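Local coordinates for protein cellulase IBT99 (Metagenomes, PDB 6WBT) that probably hydrolyses 6-phospho-alpha-glucosides and binds NAD, manganese and glucose 6-phosphate, at residues C171-E176 / L262-W267; S194-L199 / R339-V344; G227-A232 / H246-S251. All blocks are in the same frame, centred on the assembly; numbering follows the deposited sequence.

Interaction 1 of 3, residues C171-E176 / L262-W267; sequences CDMPVE and LPNTYW. With MN (manganese (II) ion), chain E; G6P (6-O-phosphono-alpha-D-glucopyranose), chain F; NAD (nicotinamide-adenine-dinucleotide), chain G.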
loop_
_atom_site.group_PDB
_atom_site.type_symbol
_atom_site.label_atom_id
_atom_site.label_comp_id
_atom_site.label_asym_id
_atom_site.label_seq_id
_atom_site.Cartn_x
_atom_site.Cartn_y
_atom_site.Cartn_z
ATOM N N CYS A 171 -13.969 24.960 1.925
ATOM C CA CYS A 171 -14.868 25.275 0.823
ATOM C C CYS A 171 -16.293 25.301 1.355
ATOM O O CYS A 171 -16.647 24.526 2.246
ATOM C CB CYS A 171 -14.741 24.254 -0.312
ATOM S SG CYS A 171 -15.942 24.458 -1.646
ATOM N N ASP A 172 -17.105 26.198 0.797
ATOM C CA ASP A 172 -18.482 26.371 1.244
ATOM C C ASP A 172 -19.502 25.704 0.329
ATOM O O ASP A 172 -20.699 25.756 0.622
ATOM C CB ASP A 172 -18.812 27.863 1.378
ATOM C CG ASP A 172 -19.015 28.544 0.038
ATOM O OD1 ASP A 172 -18.333 28.167 -0.935
ATOM O OD2 ASP A 172 -19.861 29.459 -0.044
HETATM N N MSE A 173 -19.065 25.086 -0.765
HETATM C CA MSE A 173 -19.988 24.402 -1.670
HETATM C C MSE A 173 -20.702 23.218 -0.999
HETATM O O MSE A 173 -21.912 23.065 -1.171
HETATM C CB MSE A 173 -19.261 23.937 -2.937
HETATM C CG MSE A 173 -20.178 23.376 -4.016
HETATM SE SE MSE A 173 -21.337 24.732 -4.809
HETATM C CE MSE A 173 -23.035 24.177 -4.034
ATOM N N PRO A 174 -19.980 22.373 -0.245
ATOM C CA PRO A 174 -20.694 21.346 0.533
ATOM C C PRO A 174 -21.616 21.940 1.583
ATOM O O PRO A 174 -22.703 21.402 1.824
ATOM C CB PRO A 174 -19.557 20.527 1.161
ATOM C CG PRO A 174 -18.391 20.758 0.272
ATOM C CD PRO A 174 -18.519 22.182 -0.155
ATOM N N VAL A 175 -21.213 23.048 2.209
ATOM C CA VAL A 175 -22.058 23.679 3.219
ATOM C C VAL A 175 -23.299 24.285 2.573
ATOM O O VAL A 175 -24.388 24.276 3.161
ATOM C CB VAL A 175 -21.255 24.733 4.004
ATOM C CG1 VAL A 175 -22.050 25.220 5.208
ATOM C CG2 VAL A 175 -19.913 24.164 4.437
ATOM N N GLU A 176 -23.159 24.820 1.357
ATOM C CA GLU A 176 -24.318 25.348 0.645
ATOM C C GLU A 176 -25.273 24.233 0.240
ATOM O O GLU A 176 -26.495 24.422 0.242
ATOM C CB GLU A 176 -23.865 26.143 -0.579
ATOM C CG GLU A 176 -23.332 27.528 -0.253
ATOM C CD GLU A 176 -24.438 28.543 -0.040
ATOM O OE1 GLU A 176 -24.663 29.373 -0.944
ATOM O OE2 GLU A 176 -25.089 28.506 1.025
ATOM N N LEU A 262 -25.295 10.966 -2.572
ATOM C CA LEU A 262 -25.781 12.238 -3.091
ATOM C C LEU A 262 -24.605 13.028 -3.653
ATOM O O LEU A 262 -23.649 13.300 -2.919
ATOM C CB LEU A 262 -26.482 13.032 -1.999
ATOM C CG LEU A 262 -27.885 12.542 -1.639
ATOM C CD1 LEU A 262 -28.392 13.227 -0.382
ATOM C CD2 LEU A 262 -28.834 12.783 -2.802
ATOM N N PRO A 263 -24.632 13.412 -4.925
ATOM C CA PRO A 263 -23.434 13.966 -5.556
ATOM C C PRO A 263 -23.168 15.408 -5.160
ATOM O O PRO A 263 -24.071 16.162 -4.792
ATOM C CB PRO A 263 -23.755 13.868 -7.051
ATOM C CG PRO A 263 -25.238 14.011 -7.104
ATOM C CD PRO A 263 -25.766 13.333 -5.863
ATOM N N ASN A 264 -21.893 15.781 -5.244
ATOM C CA ASN A 264 -21.528 17.184 -5.156
ATOM C C ASN A 264 -22.067 17.926 -6.373
ATOM O O ASN A 264 -22.214 17.359 -7.460
ATOM C CB ASN A 264 -20.009 17.341 -5.059
ATOM C CG ASN A 264 -19.582 18.762 -4.724
ATOM O OD1 ASN A 264 -19.976 19.719 -5.391
ATOM N ND2 ASN A 264 -18.772 18.903 -3.682
ATOM N N THR A 265 -22.369 19.210 -6.176
ATOM C CA THR A 265 -22.995 19.997 -7.232
ATOM C C THR A 265 -22.102 20.093 -8.467
ATOM O O THR A 265 -22.591 20.039 -9.601
ATOM C CB THR A 265 -23.343 21.387 -6.693
ATOM O OG1 THR A 265 -24.560 21.316 -5.938
ATOM C CG2 THR A 265 -23.507 22.387 -7.816
ATOM N N TYR A 266 -20.787 20.197 -8.268
ATOM C CA TYR A 266 -19.869 20.444 -9.374
ATOM C C TYR A 266 -19.658 19.237 -10.283
ATOM O O TYR A 266 -18.915 19.361 -11.263
ATOM C CB TYR A 266 -18.523 20.927 -8.837
ATOM C CG TYR A 266 -18.477 22.416 -8.587
ATOM C CD1 TYR A 266 -18.113 23.296 -9.597
ATOM C CD2 TYR A 266 -18.805 22.945 -7.346
ATOM C CE1 TYR A 266 -18.071 24.659 -9.378
ATOM C CE2 TYR A 266 -18.766 24.307 -7.119
ATOM C CZ TYR A 266 -18.399 25.159 -8.137
ATOM O OH TYR A 266 -18.358 26.517 -7.915
ATOM N N TRP A 267 -20.279 18.088 -10.005
ATOM C CA TRP A 267 -20.266 16.998 -10.975
ATOM C C TRP A 267 -21.051 17.339 -12.233
ATOM O O TRP A 267 -20.999 16.577 -13.205
ATOM C CB TRP A 267 -20.822 15.719 -10.349
ATOM C CG TRP A 267 -19.872 15.060 -9.404
ATOM C CD1 TRP A 267 -19.920 15.084 -8.041
ATOM C CD2 TRP A 267 -18.719 14.285 -9.752
ATOM N NE1 TRP A 267 -18.871 14.366 -7.518
ATOM C CE2 TRP A 267 -18.119 13.867 -8.548
ATOM C CE3 TRP A 267 -18.137 13.903 -10.965
ATOM C CZ2 TRP A 267 -16.966 13.086 -8.523
ATOM C CZ3 TRP A 267 -16.994 13.128 -10.936
ATOM C CH2 TRP A 267 -16.422 12.726 -9.724
HETATM MN MN MN E . -15.439 25.943 -3.493
HETATM C C1 G6P F . -19.706 28.294 -4.221
HETATM C C2 G6P F . -18.451 27.596 -4.739
HETATM C C3 G6P F . -17.435 28.607 -5.256
HETATM C C4 G6P F . -18.093 29.570 -6.237
HETATM C C5 G6P F . -19.317 30.197 -5.581
HETATM C C6 G6P F . -20.010 31.214 -6.483
HETATM O O1 G6P F . -19.379 29.062 -3.058
HETATM O O2 G6P F . -17.863 26.827 -3.685
HETATM O O3 G6P F . -16.359 27.919 -5.901
HETATM O O4 G6P F . -17.164 30.592 -6.613
HETATM O O5 G6P F . -20.234 29.161 -5.226
HETATM O O6 G6P F . -19.262 31.432 -7.677
HETATM P P G6P F . -19.609 32.692 -8.617
HETATM O O1P G6P F . -19.485 32.152 -10.020
HETATM O O2P G6P F . -18.582 33.732 -8.240
HETATM O O3P G6P F . -21.020 33.054 -8.218
HETATM P PA NAD G . -12.882 39.657 -6.524
HETATM O O1A NAD G . -12.198 39.603 -7.849
HETATM O O2A NAD G . -14.130 40.468 -6.412
HETATM O O5B NAD G . -11.826 40.143 -5.415
HETATM C C5B NAD G . -10.576 39.418 -5.253
HETATM C C4B NAD G . -9.564 40.313 -4.581
HETATM O O4B NAD G . -8.293 39.619 -4.468
HETATM C C3B NAD G . -9.249 41.636 -5.300
HETATM O O3B NAD G . -9.315 42.711 -4.371
HETATM C C2B NAD G . -7.807 41.433 -5.779
HETATM O O2B NAD G . -7.092 42.632 -5.983
HETATM C C1B NAD G . -7.271 40.571 -4.645
HETATM N N9A NAD G . -6.020 39.886 -4.953
HETATM C C8A NAD G . -5.650 39.357 -6.164
HETATM N N7A NAD G . -4.462 38.806 -6.152
HETATM C C5A NAD G . -4.011 38.991 -4.853
HETATM C C6A NAD G . -2.812 38.632 -4.209
HETATM N N6A NAD G . -1.813 37.992 -4.811
HETATM N N1A NAD G . -2.678 38.969 -2.905
HETATM C C2A NAD G . -3.687 39.615 -2.306
HETATM N N3A NAD G . -4.855 40.002 -2.809
HETATM C C4A NAD G . -4.962 39.658 -4.103
HETATM O O3 NAD G . -13.201 38.162 -6.042
HETATM P PN NAD G . -14.495 37.495 -5.368
HETATM O O1N NAD G . -14.886 38.297 -4.172
HETATM O O2N NAD G . -15.518 37.248 -6.426
HETATM O O5D NAD G . -13.878 36.096 -4.891
HETATM C C5D NAD G . -12.694 36.130 -4.055
HETATM C C4D NAD G . -12.127 34.738 -3.940
HETATM O O4D NAD G . -13.010 33.933 -3.126
HETATM C C3D NAD G . -11.984 33.964 -5.258
HETATM O O3D NAD G . -10.719 33.318 -5.300
HETATM C C2D NAD G . -13.124 32.948 -5.133
HETATM O O2D NAD G . -13.005 31.816 -5.979
HETATM C C1D NAD G . -13.029 32.616 -3.650
HETATM N N1N NAD G . -14.242 31.913 -3.144
HETATM C C2N NAD G . -14.182 30.576 -2.855
HETATM C C3N NAD G . -15.306 29.898 -2.409
HETATM C C7N NAD G . -15.158 28.440 -2.054
HETATM O O7N NAD G . -16.085 27.667 -2.278
HETATM N N7N NAD G . -14.028 28.060 -1.473
HETATM C C4N NAD G . -16.509 30.588 -2.290
HETATM C C5N NAD G . -16.547 31.941 -2.551
HETATM C C6N NAD G . -15.404 32.585 -2.973
#
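Met173, present as selenomethionine, lays its CG and SE against the CE2 corner of the Tyr266 ring. SE is 3.5 Å from Tyr266 CE2 and stands 67° off the ring normal, an oblique Met-aromatic contact, whereas CG meets the ring at its edge and in its plane. CG is anti to the backbone N (chi1 -172°), and further bends at chi2 and chi3 bring the methyl to the neighbouring residue, with Met173 CE 3.8 Å from Thr265 OG1. The turn carrying the tyrosine is capped: Tyr266 N donates to Asn264 OD1 at 3.0 Å, nearly straight at 170°, while Asn264 ND2 is hydrogen-bonded to Tyr196 OH. No hydrogen bond joins the two segments directly; their polar groups converge on the ligands instead. Cys171 SG binds the manganese at 2.4 Å and also accepts a capping bond from Met173 N, and sugar O2, NAD O7N and His201 are further ligands of the metal. Asp172 OD1 accepts from sugar O1 at 2.5 Å, while Tyr266 OH accepts from sugar O3 at 3.2 Å. An alanine in place of Tyr266 would probably leave sugar O3 without this bond and open a gap beside Met173 SE. The contact thus forms one wall of the sugar-phosphate pocket, with the Tyr266 ring also stacked on His201. Helix 173-184 follows strand 167-170 of the Rossmann-type sheet after the short loop of Cys171 and Asp172; helix 242-249 covers Met173 and Thr265 through Phe248, and strand 262-263 pairs with strand 202-210.

Interaction 2 of 3, residues S194-L199 / R339-V344; sequences SDYFGL and RQLVIV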
loop_
_atom_site.group_PDB
_atom_site.type_symbol
_atom_site.label_atom_id
_atom_site.label_comp_id
_atom_site.label_asym_id
_atom_site.label_seq_id
_atom_site.Cartn_x
_atom_site.Cartn_y
_atom_site.Cartn_z
ATOM N N SER A 194 -23.049 15.429 7.790
ATOM C CA SER A 194 -22.965 14.469 6.707
ATOM C C SER A 194 -21.567 13.878 6.636
ATOM O O SER A 194 -20.586 14.504 7.047
ATOM C CB SER A 194 -23.323 15.112 5.362
ATOM O OG SER A 194 -22.439 16.180 5.065
ATOM N N ASP A 195 -21.500 12.655 6.119
ATOM C CA ASP A 195 -20.250 11.992 5.786
ATOM C C ASP A 195 -19.939 12.237 4.314
ATOM O O ASP A 195 -20.813 12.098 3.454
ATOM C CB ASP A 195 -20.339 10.490 6.065
ATOM C CG ASP A 195 -20.733 10.185 7.497
ATOM O OD1 ASP A 195 -20.202 10.846 8.412
ATOM O OD2 ASP A 195 -21.579 9.291 7.706
ATOM N N TYR A 196 -18.688 12.591 4.027
ATOM C CA TYR A 196 -18.334 13.131 2.722
ATOM C C TYR A 196 -16.902 12.742 2.381
ATOM O O TYR A 196 -16.050 12.628 3.264
ATOM C CB TYR A 196 -18.510 14.657 2.723
ATOM C CG TYR A 196 -18.181 15.365 1.430
ATOM C CD1 TYR A 196 -16.889 15.795 1.164
ATOM C CD2 TYR A 196 -19.170 15.638 0.494
ATOM C CE1 TYR A 196 -16.585 16.455 -0.009
ATOM C CE2 TYR A 196 -18.875 16.298 -0.682
ATOM C CZ TYR A 196 -17.580 16.705 -0.928
ATOM O OH TYR A 196 -17.278 17.366 -2.096
ATOM N N PHE A 197 -16.647 12.530 1.091
ATOM C CA PHE A 197 -15.296 12.252 0.623
ATOM C C PHE A 197 -15.174 12.695 -0.826
ATOM O O PHE A 197 -16.175 12.899 -1.519
ATOM C CB PHE A 197 -14.931 10.767 0.762
ATOM C CG PHE A 197 -15.522 9.886 -0.308
ATOM C CD1 PHE A 197 -14.812 9.602 -1.465
ATOM C CD2 PHE A 197 -16.781 9.334 -0.150
ATOM C CE1 PHE A 197 -15.353 8.796 -2.448
ATOM C CE2 PHE A 197 -17.325 8.523 -1.129
ATOM C CZ PHE A 197 -16.611 8.253 -2.278
ATOM N N GLY A 198 -13.929 12.828 -1.282
ATOM C CA GLY A 198 -13.615 13.219 -2.636
ATOM C C GLY A 198 -12.653 14.385 -2.644
ATOM O O GLY A 198 -11.997 14.682 -1.640
ATOM N N LEU A 199 -12.562 15.044 -3.793
ATOM C CA LEU A 199 -11.747 16.239 -3.950
ATOM C C LEU A 199 -12.632 17.481 -3.883
ATOM O O LEU A 199 -13.860 17.397 -3.825
ATOM C CB LEU A 199 -10.976 16.197 -5.272
ATOM C CG LEU A 199 -10.080 14.979 -5.505
ATOM C CD1 LEU A 199 -9.355 15.093 -6.837
ATOM C CD2 LEU A 199 -9.088 14.808 -4.365
ATOM N N ARG A 339 -16.542 19.733 13.742
ATOM C CA ARG A 339 -16.429 18.745 12.675
ATOM C C ARG A 339 -16.830 19.400 11.357
ATOM O O ARG A 339 -18.016 19.643 11.111
ATOM C CB ARG A 339 -17.301 17.529 12.977
ATOM C CG ARG A 339 -17.116 16.369 12.016
ATOM C CD ARG A 339 -18.047 15.220 12.367
ATOM N NE ARG A 339 -17.840 14.059 11.508
ATOM C CZ ARG A 339 -18.432 13.885 10.333
ATOM N NH1 ARG A 339 -19.271 14.801 9.868
ATOM N NH2 ARG A 339 -18.186 12.795 9.619
ATOM N N GLN A 340 -15.843 19.682 10.509
ATOM C CA GLN A 340 -16.073 20.345 9.234
ATOM C C GLN A 340 -15.454 19.532 8.106
ATOM O O GLN A 340 -14.603 18.666 8.328
ATOM C CB GLN A 340 -15.492 21.767 9.223
ATOM C CG GLN A 340 -15.979 22.655 10.356
ATOM C CD GLN A 340 -17.460 22.971 10.264
ATOM O OE1 GLN A 340 -18.074 22.835 9.205
ATOM N NE2 GLN A 340 -18.043 23.393 11.380
ATOM N N LEU A 341 -15.893 19.828 6.884
ATOM C CA LEU A 341 -15.357 19.192 5.682
ATOM C C LEU A 341 -14.227 20.068 5.155
ATOM O O LEU A 341 -14.466 21.075 4.484
ATOM C CB LEU A 341 -16.451 19.004 4.636
ATOM C CG LEU A 341 -17.745 18.318 5.082
ATOM C CD1 LEU A 341 -18.709 18.190 3.912
ATOM C CD2 LEU A 341 -17.462 16.959 5.695
ATOM N N VAL A 342 -12.990 19.687 5.460
ATOM C CA VAL A 342 -11.816 20.457 5.079
ATOM C C VAL A 342 -10.972 19.629 4.117
ATOM O O VAL A 342 -11.213 18.441 3.901
ATOM C CB VAL A 342 -10.983 20.893 6.298
ATOM C CG1 VAL A 342 -11.861 21.613 7.310
ATOM C CG2 VAL A 342 -10.316 19.692 6.925
ATOM N N ILE A 343 -9.966 20.280 3.542
ATOM C CA ILE A 343 -9.075 19.666 2.566
ATOM C C ILE A 343 -7.761 19.355 3.270
ATOM O O ILE A 343 -7.045 20.266 3.703
ATOM C CB ILE A 343 -8.856 20.579 1.353
ATOM C CG1 ILE A 343 -10.203 21.027 0.785
ATOM C CG2 ILE A 343 -8.035 19.865 0.291
ATOM C CD1 ILE A 343 -10.088 22.032 -0.332
ATOM N N VAL A 344 -7.440 18.072 3.386
ATOM C CA VAL A 344 -6.240 17.634 4.095
ATOM C C VAL A 344 -5.452 16.702 3.188
ATOM O O VAL A 344 -6.006 16.104 2.251
ATOM C CB VAL A 344 -6.588 16.934 5.429
ATOM C CG1 VAL A 344 -7.212 17.919 6.401
ATOM C CG2 VAL A 344 -7.519 15.759 5.179
#
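Leu341 pushes both methyl groups against CB of Tyr196, and this is the densely packed part of the contact. Leu341 CD1 lies 3.7 Å from Tyr196 CB and 3.8 Å from Tyr196 CG, so it reaches the root of the ring obliquely, the two side chains crossing at about a right angle. Both residues are buried, and Tyr196 OH is bonded to Asn264. The strand segments run nearly parallel, 9° apart, but their axes are 8.6 Å from each other, too far for backbone pairing: side chains of two different sheets fill the space.

Toward Arg339 the contact is looser and partly open to solvent. The Arg339 chain is extended from CG to NE and delivers the guanidinium to the other strand, where NH1 donates to Ser194 O at 3.1 Å and 176°. The carbonyl oxygen lies in the guanidinium plane, although the donor stands above the carbonyl plane. Arg339 NH2 makes a salt bridge with Asp195 OD1, also 3.1 Å long, whose hydrogen bond is weak, bent to 120°. Asp195 has a second charged partner in Arg209, and Arg339 packs on Arg337 of the second subunit.

The chemistry thus implies a division of labour: the inner end joins the sheets by apolar packing, while the outer end relies on one straight bond to a carbonyl and on a shared carboxylate whose attraction is probably more electrostatic than directional.

Interaction 3 of 3, residues G227-A232 / H246-S251; sequences GYVSEA and HTFKNS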
loop_
_atom_site.group_PDB
_atom_site.type_symbol
_atom_site.label_atom_id
_atom_site.label_comp_id
_atom_site.label_asym_id
_atom_site.label_seq_id
_atom_site.Cartn_x
_atom_site.Cartn_y
_atom_site.Cartn_z
ATOM N N GLY A 227 -33.904 17.697 -7.647
ATOM C CA GLY A 227 -32.571 18.185 -7.366
ATOM C C GLY A 227 -32.481 18.745 -5.955
ATOM O O GLY A 227 -33.281 18.431 -5.068
ATOM N N TYR A 228 -31.480 19.599 -5.756
ATOM C CA TYR A 228 -31.281 20.278 -4.483
ATOM C C TYR A 228 -32.173 21.503 -4.320
ATOM O O TYR A 228 -31.887 22.357 -3.473
ATOM C CB TYR A 228 -29.810 20.674 -4.326
ATOM C CG TYR A 228 -28.886 19.504 -4.075
ATOM C CD1 TYR A 228 -29.232 18.503 -3.177
ATOM C CD2 TYR A 228 -27.671 19.398 -4.738
ATOM C CE1 TYR A 228 -28.390 17.431 -2.943
ATOM C CE2 TYR A 228 -26.823 18.330 -4.513
ATOM C CZ TYR A 228 -27.188 17.350 -3.614
ATOM O OH TYR A 228 -26.348 16.284 -3.385
ATOM N N VAL A 229 -33.242 21.606 -5.104
ATOM C CA VAL A 229 -34.148 22.747 -5.075
ATOM C C VAL A 229 -35.452 22.321 -4.419
ATOM O O VAL A 229 -36.071 21.332 -4.831
ATOM C CB VAL A 229 -34.403 23.301 -6.488
ATOM C CG1 VAL A 229 -35.621 24.207 -6.489
ATOM C CG2 VAL A 229 -33.183 24.057 -6.986
ATOM N N SER A 230 -35.864 23.064 -3.398
ATOM C CA SER A 230 -37.166 22.906 -2.770
ATOM C C SER A 230 -37.960 24.194 -2.937
ATOM O O SER A 230 -37.447 25.214 -3.408
ATOM C CB SER A 230 -37.027 22.549 -1.284
ATOM O OG SER A 230 -36.401 23.597 -0.565
ATOM N N GLU A 231 -39.234 24.142 -2.548
ATOM C CA GLU A 231 -40.071 25.333 -2.615
ATOM C C GLU A 231 -39.684 26.363 -1.562
ATOM O O GLU A 231 -39.938 27.556 -1.758
ATOM C CB GLU A 231 -41.544 24.948 -2.475
ATOM C CG GLU A 231 -42.018 23.974 -3.544
ATOM C CD GLU A 231 -41.804 24.501 -4.952
ATOM O OE1 GLU A 231 -42.607 25.346 -5.402
ATOM O OE2 GLU A 231 -40.829 24.076 -5.605
ATOM N N ALA A 232 -39.075 25.932 -0.456
ATOM C CA ALA A 232 -38.512 26.868 0.506
ATOM C C ALA A 232 -37.136 27.366 0.088
ATOM O O ALA A 232 -36.681 28.396 0.599
ATOM C CB ALA A 232 -38.429 26.223 1.891
ATOM N N HIS A 246 -30.614 26.305 -12.082
ATOM C CA HIS A 246 -30.231 25.288 -13.054
ATOM C C HIS A 246 -29.106 24.408 -12.526
ATOM O O HIS A 246 -29.045 23.217 -12.849
ATOM C CB HIS A 246 -29.816 25.957 -14.366
ATOM C CG HIS A 246 -29.206 25.019 -15.360
ATOM N ND1 HIS A 246 -29.953 24.343 -16.302
ATOM C CD2 HIS A 246 -27.920 24.647 -15.563
ATOM C CE1 HIS A 246 -29.153 23.595 -17.041
ATOM N NE2 HIS A 246 -27.915 23.760 -16.613
ATOM N N THR A 247 -28.216 24.974 -11.709
ATOM C CA THR A 247 -27.093 24.204 -11.188
ATOM C C THR A 247 -27.549 23.183 -10.152
ATOM O O THR A 247 -27.063 22.047 -10.136
ATOM C CB THR A 247 -26.050 25.148 -10.588
ATOM O OG1 THR A 247 -25.827 26.243 -11.484
ATOM C CG2 THR A 247 -24.742 24.421 -10.376
ATOM N N PHE A 248 -28.482 23.569 -9.277
ATOM C CA PHE A 248 -28.966 22.633 -8.267
ATOM C C PHE A 248 -29.921 21.604 -8.859
ATOM O O PHE A 248 -29.936 20.450 -8.418
ATOM C CB PHE A 248 -29.650 23.389 -7.129
ATOM C CG PHE A 248 -28.699 24.116 -6.222
ATOM C CD1 PHE A 248 -27.410 23.651 -6.026
ATOM C CD2 PHE A 248 -29.099 25.267 -5.563
ATOM C CE1 PHE A 248 -26.536 24.323 -5.189
ATOM C CE2 PHE A 248 -28.233 25.941 -4.728
ATOM C CZ PHE A 248 -26.949 25.470 -4.539
ATOM N N LYS A 249 -30.721 21.998 -9.850
ATOM C CA LYS A 249 -31.705 21.097 -10.437
ATOM C C LYS A 249 -31.083 20.064 -11.369
ATOM O O LYS A 249 -31.754 19.085 -11.717
ATOM C CB LYS A 249 -32.769 21.907 -11.184
ATOM C CG LYS A 249 -34.091 21.178 -11.372
ATOM C CD LYS A 249 -35.141 22.087 -11.988
ATOM C CE LYS A 249 -35.486 23.247 -11.064
ATOM N NZ LYS A 249 -36.088 22.785 -9.782
ATOM N N ASN A 250 -29.827 20.251 -11.780
ATOM C CA ASN A 250 -29.150 19.259 -12.606
ATOM C C ASN A 250 -28.713 18.033 -11.816
ATOM O O ASN A 250 -28.398 17.004 -12.422
ATOM C CB ASN A 250 -27.934 19.880 -13.296
ATOM C CG ASN A 250 -28.227 20.311 -14.719
ATOM O OD1 ASN A 250 -28.572 21.463 -14.973
ATOM N ND2 ASN A 250 -28.092 19.380 -15.657
ATOM N N SER A 251 -28.687 18.117 -10.484
ATOM C CA SER A 251 -28.296 16.978 -9.663
ATOM C C SER A 251 -29.318 15.850 -9.694
ATOM O O SER A 251 -29.013 14.751 -9.217
ATOM C CB SER A 251 -28.069 17.427 -8.218
ATOM O OG SER A 251 -27.055 18.414 -8.143
#
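Tyr228 and Phe248 meet root to root, their CB atoms 3.9 Å apart, and the two rings diverge from there. The tyrosine ring passes beside Ser251, whereas the phenylalanine ring lies among Trp244, Leu239 and Arg180. Ser251 OG sits 3.6 Å from Tyr228 CD2 and equally near CE2, placed obliquely to that side of the ring. Val229 comes to Phe248 from another direction: the side chains cross at about a right angle, Val229 CG2 lying 3.6 Å from Phe248 CB and close to the plane of the phenyl ring, at its edge. The other valine branch is covered by Lys249, whose chain runs out from CB and then folds back at chi3 (-64°) and chi4, leaving NZ 3.6 Å from Val229 CG1. This lysine is the exposed margin of an otherwise buried contact.

The backbones are tied by one hydrogen bond, Tyr228 N to Phe248 O at 3.2 Å and 164°, with the donor well above the carbonyl plane. Phe248 O also receives a weak bond from Ser251 N, so one oxygen accepts from both segments. Gly227 allows this closeness: its CA is 4.3 Å from Lys249 CA, its phi is positive, and a side chain there would point into the helix backbone, where a CB would clash with Phe248 O and Lys249 CA.

The segment 227-232 leaves the end of helix 216-226 at Gly227 and turns across the last part of helix 242-249. Helix 173-184 also packs here, Ile177 touching Tyr228 and Arg180 touching Phe248, while Tyr228 OH bonds Pro263 O on strand 262-263.

Interaction 1 lies deepest, its centre about 10 Å from the centre of the chain, and gathers metal and ligands between its segments. Interaction 2 is mostly buried but has a charged, partly exposed end near a second subunit; interaction 3, centred about 20 Å out, combines apolar packing with a backbone bond. Interactions 1 and 2 reach the same nine-stranded sheet, through strand 167-170 leading into 171-176 and through strand 338-345, while interaction 3 joins a loop to helix 242-249. Interaction 1 touches both others: Pro174 packs on Leu341, and Thr265 packs on Thr247. Interactions 2 and 3 do not touch, their nearest atoms being about 8 Å apart.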